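Local coordinates for protein trilobed Protease (Pyrococcus furiosus, PDB 2GOP) that probably cleaves peptide bonds as the full-length protease, of which this chain is the seven-bladed beta-propeller domain, at residues A[20-25]-A[308-314]. Numbering follows the deposited sequence. Where two conformers were deposited one is given.
Sequences PRTKGE and DVDEIVV
This contact joins the first and last blades of a seven-bladed beta-propeller at the ring closure. The topology is open Velcro: blade 16-59 and blade 303-335 each form their own four-stranded sheet, and no strand is shared between them. Residues 20-23 are extended and end strand 16-23. Gly24 (phi 58°, psi -123°) and Glu25 then form a type II' turn. Residues 308-314 form a tight hairpin, closed by Asp308 N to Val314 O (2.8 Å) and Val314 N to Asp308 O (2.9 Å). Segments 20-25 and 308-311 run in the same direction. Arg21 CA lies 5.3 Å from Asp308 CA, and Lys23 CA lies 5.5 Å from Asp310 CA. Carboxylates make the direct hydrogen bonds across the interface. Asp308 (chi1 t) accepts Thr22 N at OD2, 2.9 Å. Its OD1 forms a salt bridge with Lys269 of the preceding blade. Asp310 (chi1 t) accepts Gly24 N at OD2, 2.7 Å and nearly linear. Thr22 (chi1 t) points into the hairpin. Its CG2 lies 3.6 Å from Ile312 O, and its CB is 3.9 Å from Val314 CG1. Thr22 OG1 also hydrogen-bonds Leu26 O within its own blade. Pro20 CB adds an apolar contact with Val314 CG1 at 4.1 Å, and both side chains touch Leu326. Two waters bridge the segments. Water 2 joins Thr22 O (2.8 Å), Lys23 NZ (3.0 Å) and Val309 O (3.0 Å). Water 1 accepts from Glu311 N at 2.9 Å and donates to Thr22 OG1 at 3.0 Å and Gly24 O at 2.6 Å.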
# COMPACT_ATOMS: atom_id res chain seq x y z
N PRO A 20 -9.84 -15.65 9.89
CA PRO A 20 -10.88 -16.69 9.92
C PRO A 20 -10.82 -17.57 8.68
O PRO A 20 -10.58 -17.08 7.58
CB PRO A 20 -12.18 -15.89 9.91
CG PRO A 20 -11.83 -14.62 9.22
CD PRO A 20 -10.40 -14.32 9.59
N ARG A 21 -11.02 -18.87 8.88
CA ARG A 21 -10.92 -19.85 7.83
C ARG A 21 -12.02 -20.88 7.99
O ARG A 21 -12.45 -21.18 9.10
CB ARG A 21 -9.58 -20.56 7.90
CG ARG A 21 -8.39 -19.65 7.67
CD ARG A 21 -8.19 -19.42 6.21
NE ARG A 21 -7.48 -18.17 5.96
CZ ARG A 21 -7.00 -17.81 4.77
NH1 ARG A 21 -7.15 -18.60 3.71
NH2 ARG A 21 -6.35 -16.66 4.66
N THR A 22 -12.45 -21.44 6.86
CA THR A 22 -13.42 -22.52 6.90
C THR A 22 -13.24 -23.52 5.74
O THR A 22 -12.94 -23.14 4.61
CB THR A 22 -14.86 -21.97 6.90
OG1 THR A 22 -15.78 -23.04 7.16
CG2 THR A 22 -15.19 -21.29 5.56
N LYS A 23 -13.40 -24.80 6.06
CA LYS A 23 -13.52 -25.87 5.07
C LYS A 23 -14.50 -26.87 5.64
O LYS A 23 -14.39 -27.26 6.79
CB LYS A 23 -12.19 -26.58 4.83
CG LYS A 23 -11.13 -25.74 4.16
CD LYS A 23 -11.50 -25.33 2.75
CE LYS A 23 -10.35 -24.58 2.09
NZ LYS A 23 -10.65 -24.15 0.70
N GLY A 24 -15.48 -27.27 4.83
CA GLY A 24 -16.47 -28.24 5.26
C GLY A 24 -17.21 -27.77 6.50
O GLY A 24 -17.81 -26.70 6.49
N GLU A 25 -17.16 -28.57 7.56
CA GLU A 25 -17.83 -28.23 8.81
C GLU A 25 -16.83 -27.75 9.86
O GLU A 25 -17.16 -27.64 11.05
CB GLU A 25 -18.62 -29.45 9.33
CG GLU A 25 -19.83 -29.81 8.46
CD GLU A 25 -21.13 -29.15 8.94
OE1 GLU A 25 -21.11 -27.97 9.36
OE2 GLU A 25 -22.18 -29.82 8.88
N ASP A 308 -14.04 -15.97 5.14
CA ASP A 308 -13.73 -17.09 4.26
C ASP A 308 -15.03 -17.77 3.91
O ASP A 308 -16.03 -17.57 4.58
CB ASP A 308 -12.79 -18.06 4.96
CG ASP A 308 -12.09 -19.00 4.01
OD1 ASP A 308 -12.05 -18.73 2.79
OD2 ASP A 308 -11.57 -20.02 4.50
N VAL A 309 -15.01 -18.57 2.85
CA VAL A 309 -16.21 -19.28 2.40
C VAL A 309 -15.86 -20.65 1.82
O VAL A 309 -14.91 -20.80 1.06
CB VAL A 309 -16.99 -18.43 1.35
CG1 VAL A 309 -16.06 -17.94 0.24
CG2 VAL A 309 -18.15 -19.22 0.77
N ASP A 310 -16.62 -21.66 2.23
CA ASP A 310 -16.58 -22.97 1.58
C ASP A 310 -18.02 -23.47 1.50
O ASP A 310 -18.76 -23.02 0.62
CB ASP A 310 -15.62 -23.92 2.32
CG ASP A 310 -15.45 -25.27 1.61
OD1 ASP A 310 -15.27 -25.30 0.38
OD2 ASP A 310 -15.48 -26.31 2.30
N GLU A 311 -18.45 -24.35 2.41
CA GLU A 311 -19.86 -24.76 2.46
C GLU A 311 -20.68 -23.69 3.16
O GLU A 311 -21.87 -23.51 2.88
CB GLU A 311 -20.02 -26.09 3.19
CG GLU A 311 -19.48 -27.28 2.42
CD GLU A 311 -19.51 -28.57 3.22
OE1 GLU A 311 -19.11 -29.62 2.66
OE2 GLU A 311 -19.93 -28.53 4.40
N ILE A 312 -20.01 -22.98 4.06
CA ILE A 312 -20.58 -21.95 4.90
C ILE A 312 -19.73 -20.68 4.76
O ILE A 312 -18.58 -20.76 4.35
CB ILE A 312 -20.60 -22.44 6.38
CG1 ILE A 312 -21.91 -22.08 7.06
CG2 ILE A 312 -19.37 -21.97 7.17
CD1 ILE A 312 -23.01 -23.10 6.76
N VAL A 313 -20.29 -19.52 5.09
CA VAL A 313 -19.48 -18.30 5.16
C VAL A 313 -19.09 -18.04 6.60
O VAL A 313 -19.90 -18.21 7.50
CB VAL A 313 -20.22 -17.05 4.62
CG1 VAL A 313 -19.30 -15.82 4.72
CG2 VAL A 313 -20.68 -17.28 3.19
N VAL A 314 -17.83 -17.65 6.82
CA VAL A 314 -17.32 -17.32 8.15
C VAL A 314 -16.63 -15.97 8.10
O VAL A 314 -15.97 -15.64 7.11
CB VAL A 314 -16.31 -18.39 8.68
CG1 VAL A 314 -14.94 -18.24 8.02
CG2 VAL A 314 -16.18 -18.30 10.19
O HOH W 1 -17.59 -24.40 5.23
O HOH W 2 -12.41 -22.17 2.09